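Local coordinates for peridinin-chlorophyll A protein (Amphidinium carterae, PDB 2C9E) that binds peridinin and chlorophyll a and probably serves as a water-soluble antenna that captures solar energy in the blue-green range, at residues E227-I237 against M274-F283. Residues are numbered along the deposited sequence; the frame is centred on the assembly and turned at random.
Sequences EVALTMNQNAI and MIATADPAKF. Unlike the reference sequence in segment 274-283: Asp279 (reference His). With PID (peridinin), chain I.
Where two bends between helices meet, the backbone N of Asp279 donates to Thr231 OG1 at 3.1 Å. In return, the backbone N of Asn233 donates to Thr277 OG1 at 2.8 Å, nearly straight at 176°. Each hydroxyl also donates back within its own segment, Thr231 OG1 to Val228 O and Thr277 OG1 to Met274 O. Thr231 OG1 sits between its backbone N and carbonyl carbon (chi1 67°), a position from which it can serve both partners. Valine in place of Thr231 would probably leave the Asp279 N-H without its acceptor and loosen the tie between the bends.

On the pigment side of the threonines lies an apolar layer. Met232 runs extended, with its CG on Ala278 CB and its SD 3.6 Å from Met274 CG. Met232 CE ends at the edge of the Phe283 ring, 3.7 Å from Phe283 CE2. Val228 splits its methyls: CG1 meets Phe283 CD2, and CG2 lies 3.5 Å from the backbone C of Lys282. Ile275 CG2 sits over one face of the Phe283 ring. At the outer side, Lys282 NZ makes a salt bridge to Glu227 OE2 at 2.8 Å, on the anti side of the carboxylate but well out of its plane.

Further out, Asp279 and Asn233 stand at the N-cap positions of the following helices. Asp279 OD1 accepts from Lys282 N, while Asn233 OD1 takes weak bonds from the N-H groups of Asn235 and Ala236. The other side faces pigment. Gln234 NE2 donates to peridinin O7 at 3.3 Å, the Phe283 ring meets the polyene obliquely, and Met274 also touches a chlorophyll a. The contact pairs the bends 231-234 and 276-280, each a helix end followed by an N-capped helix, on the wall of the pigment cavity of this all-helical peridinin-chlorophyll protein.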
loop_
_atom_site.group_PDB
_atom_site.type_symbol
_atom_site.label_atom_id
_atom_site.label_comp_id
_atom_site.label_asym_id
_atom_site.label_seq_id
_atom_site.Cartn_x
_atom_site.Cartn_y
_atom_site.Cartn_z
ATOM N N GLU A 227 -0.007 -11.733 3.890
ATOM C CA GLU A 227 -0.528 -13.076 4.165
ATOM C C GLU A 227 -2.030 -12.927 4.351
ATOM O O GLU A 227 -2.792 -13.628 3.692
ATOM C CB GLU A 227 0.194 -13.622 5.426
ATOM C CG GLU A 227 -0.175 -15.023 5.960
ATOM C CD GLU A 227 0.391 -15.307 7.406
ATOM O OE1 GLU A 227 1.567 -14.955 7.714
ATOM O OE2 GLU A 227 -0.335 -15.898 8.236
ATOM N N VAL A 228 -2.478 -12.018 5.223
ATOM C CA VAL A 228 -3.931 -11.788 5.407
ATOM C C VAL A 228 -4.602 -11.366 4.093
ATOM O O VAL A 228 -5.726 -11.806 3.778
ATOM C CB VAL A 228 -4.209 -10.699 6.463
ATOM C CG1 VAL A 228 -5.572 -10.136 6.302
ATOM C CG2 VAL A 228 -4.080 -11.287 7.833
ATOM N N ALA A 229 -3.913 -10.531 3.309
ATOM C CA ALA A 229 -4.485 -10.082 2.066
ATOM C C ALA A 229 -4.711 -11.265 1.113
ATOM O O ALA A 229 -5.697 -11.292 0.385
ATOM C CB ALA A 229 -3.598 -9.042 1.415
ATOM N N LEU A 230 -3.805 -12.241 1.108
ATOM C CA LEU A 230 -3.984 -13.372 0.185
ATOM C C LEU A 230 -5.191 -14.261 0.533
ATOM O O LEU A 230 -5.670 -14.984 -0.322
ATOM C CB LEU A 230 -2.710 -14.211 0.086
ATOM C CG LEU A 230 -1.604 -13.930 -0.962
ATOM C CD1 LEU A 230 -2.049 -13.063 -2.084
ATOM C CD2 LEU A 230 -0.422 -13.360 -0.279
ATOM N N THR A 231 -5.692 -14.191 1.767
ATOM C CA THR A 231 -6.893 -14.960 2.187
ATOM C C THR A 231 -8.187 -14.202 1.861
ATOM O O THR A 231 -9.290 -14.761 1.988
ATOM C CB THR A 231 -6.985 -15.192 3.708
ATOM O OG1 THR A 231 -7.200 -13.930 4.345
ATOM C CG2 THR A 231 -5.726 -15.891 4.271
ATOM N N MET A 232 -8.086 -12.927 1.492
ATOM C CA MET A 232 -9.290 -12.182 1.152
ATOM C C MET A 232 -9.809 -12.490 -0.261
ATOM O O MET A 232 -9.049 -12.866 -1.157
ATOM C CB MET A 232 -9.060 -10.661 1.227
ATOM C CG MET A 232 -8.632 -10.169 2.586
ATOM S SD MET A 232 -8.229 -8.411 2.588
ATOM C CE MET A 232 -8.628 -8.059 4.346
ATOM N N ASN A 233 -11.103 -12.258 -0.442
ATOM C CA ASN A 233 -11.760 -12.430 -1.721
ATOM C C ASN A 233 -11.320 -11.279 -2.621
ATOM O O ASN A 233 -11.615 -10.113 -2.348
ATOM C CB ASN A 233 -13.272 -12.369 -1.537
ATOM C CG ASN A 233 -14.024 -12.701 -2.815
ATOM O OD1 ASN A 233 -14.248 -11.856 -3.705
ATOM N ND2 ASN A 233 -14.414 -13.954 -2.917
ATOM N N GLN A 234 -10.644 -11.605 -3.716
ATOM C CA GLN A 234 -10.162 -10.573 -4.599
ATOM C C GLN A 234 -11.215 -9.608 -5.180
ATOM O O GLN A 234 -10.886 -8.447 -5.420
ATOM C CB GLN A 234 -9.292 -11.188 -5.721
ATOM C CG GLN A 234 -8.314 -10.157 -6.389
ATOM C CD GLN A 234 -7.202 -9.673 -5.444
ATOM O OE1 GLN A 234 -6.943 -10.315 -4.422
ATOM N NE2 GLN A 234 -6.528 -8.550 -5.796
ATOM N N ASN A 235 -12.459 -10.030 -5.399
ATOM C CA ASN A 235 -13.454 -9.091 -5.944
ATOM C C ASN A 235 -13.812 -8.022 -4.893
ATOM O O ASN A 235 -14.119 -6.866 -5.214
ATOM C CB ASN A 235 -14.742 -9.818 -6.385
ATOM C CG ASN A 235 -14.545 -10.698 -7.643
ATOM O OD1 ASN A 235 -13.997 -10.252 -8.673
ATOM N ND2 ASN A 235 -15.021 -11.950 -7.567
ATOM N N ALA A 236 -13.816 -8.440 -3.640
ATOM C CA ALA A 236 -14.094 -7.549 -2.508
ATOM C C ALA A 236 -12.912 -6.559 -2.377
ATOM O O ALA A 236 -13.099 -5.388 -2.016
ATOM C CB ALA A 236 -14.241 -8.378 -1.212
ATOM N N ILE A 237 -11.705 -7.048 -2.682
ATOM C CA ILE A 237 -10.525 -6.215 -2.653
ATOM C C ILE A 237 -10.747 -5.146 -3.720
ATOM O O ILE A 237 -10.604 -3.947 -3.449
ATOM C CB ILE A 237 -9.254 -7.034 -2.991
ATOM C CG1 ILE A 237 -8.863 -7.869 -1.780
ATOM C CG2 ILE A 237 -8.086 -6.094 -3.435
ATOM C CD1 ILE A 237 -7.637 -8.729 -1.997
ATOM N N MET A 274 -14.844 -6.661 2.664
ATOM C CA MET A 274 -13.553 -7.248 2.367
ATOM C C MET A 274 -12.977 -7.921 3.611
ATOM O O MET A 274 -12.392 -9.007 3.535
ATOM C CB MET A 274 -12.591 -6.189 1.849
ATOM C CG MET A 274 -11.205 -6.719 1.444
ATOM S SD MET A 274 -10.127 -5.282 0.992
ATOM C CE MET A 274 -9.375 -4.875 2.592
ATOM N N ILE A 275 -13.143 -7.315 4.776
ATOM C CA ILE A 275 -12.587 -7.954 5.965
ATOM C C ILE A 275 -13.382 -9.230 6.311
ATOM O O ILE A 275 -12.844 -10.173 6.867
ATOM C CB ILE A 275 -12.580 -6.954 7.157
ATOM C CG1 ILE A 275 -11.619 -5.787 6.818
ATOM C CG2 ILE A 275 -12.235 -7.688 8.476
ATOM C CD1 ILE A 275 -11.880 -4.570 7.633
ATOM N N ALA A 276 -14.660 -9.258 5.975
ATOM C CA ALA A 276 -15.444 -10.435 6.292
ATOM C C ALA A 276 -14.873 -11.647 5.575
ATOM O O ALA A 276 -14.984 -12.766 6.062
ATOM C CB ALA A 276 -16.901 -10.219 5.889
ATOM N N THR A 277 -14.220 -11.417 4.443
ATOM C CA THR A 277 -13.662 -12.504 3.660
ATOM C C THR A 277 -12.246 -12.979 4.004
ATOM O O THR A 277 -11.746 -13.920 3.384
ATOM C CB THR A 277 -13.724 -12.136 2.202
ATOM O OG1 THR A 277 -12.549 -11.398 1.827
ATOM C CG2 THR A 277 -14.938 -11.260 1.987
ATOM N N ALA A 278 -11.611 -12.338 4.982
ATOM C CA ALA A 278 -10.271 -12.718 5.423
ATOM C C ALA A 278 -10.261 -13.813 6.491
ATOM O O ALA A 278 -11.262 -14.084 7.159
ATOM C CB ALA A 278 -9.545 -11.476 6.018
ATOM N N ASP A 279 -9.098 -14.414 6.695
ATOM C CA ASP A 279 -8.957 -15.375 7.770
ATOM C C ASP A 279 -9.068 -14.451 8.971
ATOM O O ASP A 279 -8.281 -13.537 9.101
ATOM C CB ASP A 279 -7.573 -15.980 7.752
ATOM C CG ASP A 279 -7.344 -16.916 8.888
ATOM O OD1 ASP A 279 -7.493 -16.489 10.057
ATOM O OD2 ASP A 279 -6.999 -18.083 8.604
ATOM N N PRO A 280 -10.058 -14.677 9.845
ATOM C CA PRO A 280 -10.387 -13.934 11.066
ATOM C C PRO A 280 -9.304 -13.837 12.126
ATOM O O PRO A 280 -9.069 -12.746 12.703
ATOM C CB PRO A 280 -11.615 -14.672 11.606
ATOM C CG PRO A 280 -12.232 -15.291 10.403
ATOM C CD PRO A 280 -11.033 -15.767 9.620
ATOM N N ALA A 281 -8.658 -14.967 12.424
ATOM C CA ALA A 281 -7.628 -14.949 13.450
ATOM C C ALA A 281 -6.428 -14.200 12.896
ATOM O O ALA A 281 -5.798 -13.436 13.617
ATOM C CB ALA A 281 -7.215 -16.403 13.913
ATOM N N LYS A 282 -6.129 -14.399 11.622
ATOM C CA LYS A 282 -5.003 -13.716 11.042
ATOM C C LYS A 282 -5.260 -12.227 10.956
ATOM O O LYS A 282 -4.380 -11.447 11.293
ATOM C CB LYS A 282 -4.682 -14.290 9.674
ATOM C CG LYS A 282 -3.749 -15.479 9.818
ATOM C CD LYS A 282 -3.439 -16.202 8.533
ATOM C CE LYS A 282 -2.753 -17.535 8.882
ATOM N NZ LYS A 282 -2.003 -18.072 7.727
ATOM N N PHE A 283 -6.460 -11.836 10.540
ATOM C CA PHE A 283 -6.767 -10.425 10.440
ATOM C C PHE A 283 -6.688 -9.804 11.824
ATOM O O PHE A 283 -5.928 -8.849 12.052
ATOM C CB PHE A 283 -8.140 -10.224 9.835
ATOM C CG PHE A 283 -8.441 -8.803 9.484
ATOM C CD1 PHE A 283 -8.897 -7.914 10.460
ATOM C CD2 PHE A 283 -8.223 -8.343 8.202
ATOM C CE1 PHE A 283 -9.129 -6.586 10.160
ATOM C CE2 PHE A 283 -8.446 -6.998 7.881
ATOM C CZ PHE A 283 -8.900 -6.118 8.864
HETATM C C1 PID I . -9.918 -6.258 21.403
HETATM C C2 PID I . -10.704 -6.200 22.714
HETATM C C3 PID I . -12.049 -6.915 22.577
HETATM C C4 PID I . -12.851 -6.204 21.484
HETATM C C5 PID I . -12.224 -6.286 20.087
HETATM C C6 PID I . -10.688 -6.215 20.079
HETATM C C7 PID I . -10.118 -5.598 18.961
HETATM C C8 PID I . -9.331 -6.186 17.968
HETATM C C9 PID I . -8.794 -5.513 16.864
HETATM C C10 PID I . -8.921 -4.165 16.538
HETATM C C11 PID I . -8.188 -6.091 15.827
HETATM C C12 PID I . -7.967 -5.183 14.874
HETATM C C13 PID I . -7.442 -5.468 13.613
HETATM C C14 PID I . -7.189 -4.582 12.563
HETATM C C15 PID I . -6.687 -5.101 11.370
HETATM C C16 PID I . -6.412 -4.357 10.221
HETATM C C17 PID I . -5.983 -4.987 9.053
HETATM C C18 PID I . -5.739 -4.274 7.882
HETATM C C19 PID I . -5.365 -4.899 6.693
HETATM C C20 PID I . -5.144 -4.159 5.533
HETATM C C21 PID I . -4.801 -4.701 4.296
HETATM C C22 PID I . -4.597 -3.844 3.212
HETATM C C23 PID I . -4.293 -4.196 1.990
HETATM C C24 PID I . -3.997 -4.501 0.751
HETATM C C25 PID I . -5.049 -4.719 -0.351
HETATM C C26 PID I . -4.825 -6.076 -1.029
HETATM C C27 PID I . -3.371 -6.286 -1.480
HETATM C C28 PID I . -2.387 -6.061 -0.324
HETATM C C29 PID I . -2.535 -4.678 0.324
HETATM C C30 PID I . -3.651 -8.086 -3.055
HETATM C C31 PID I . -3.496 -9.573 -3.379
HETATM C CM1 PID I . -8.517 -5.646 21.493
HETATM C CM2 PID I . -12.829 -5.119 19.306
HETATM C CM3 PID I . -12.665 -7.592 19.421
HETATM C CM4 PID I . -7.551 -3.094 12.662
HETATM C CM5 PID I . -4.643 -6.217 4.134
HETATM C CM6 PID I . -6.472 -4.699 0.213
HETATM C CM7 PID I . -4.932 -3.592 -1.383
HETATM C CM8 PID I . -1.573 -4.574 1.512
HETATM O O1 PID I . -10.067 -7.414 20.572
HETATM O O2 PID I . -12.761 -6.789 23.813
HETATM O O3 PID I . -9.296 -3.265 17.287
HETATM O O4 PID I . -8.414 -3.959 15.286
HETATM O O5 PID I . -2.226 -3.664 -0.640
HETATM O O6 PID I . -3.195 -7.672 -1.839
HETATM O O7 PID I . -4.181 -7.318 -3.859
#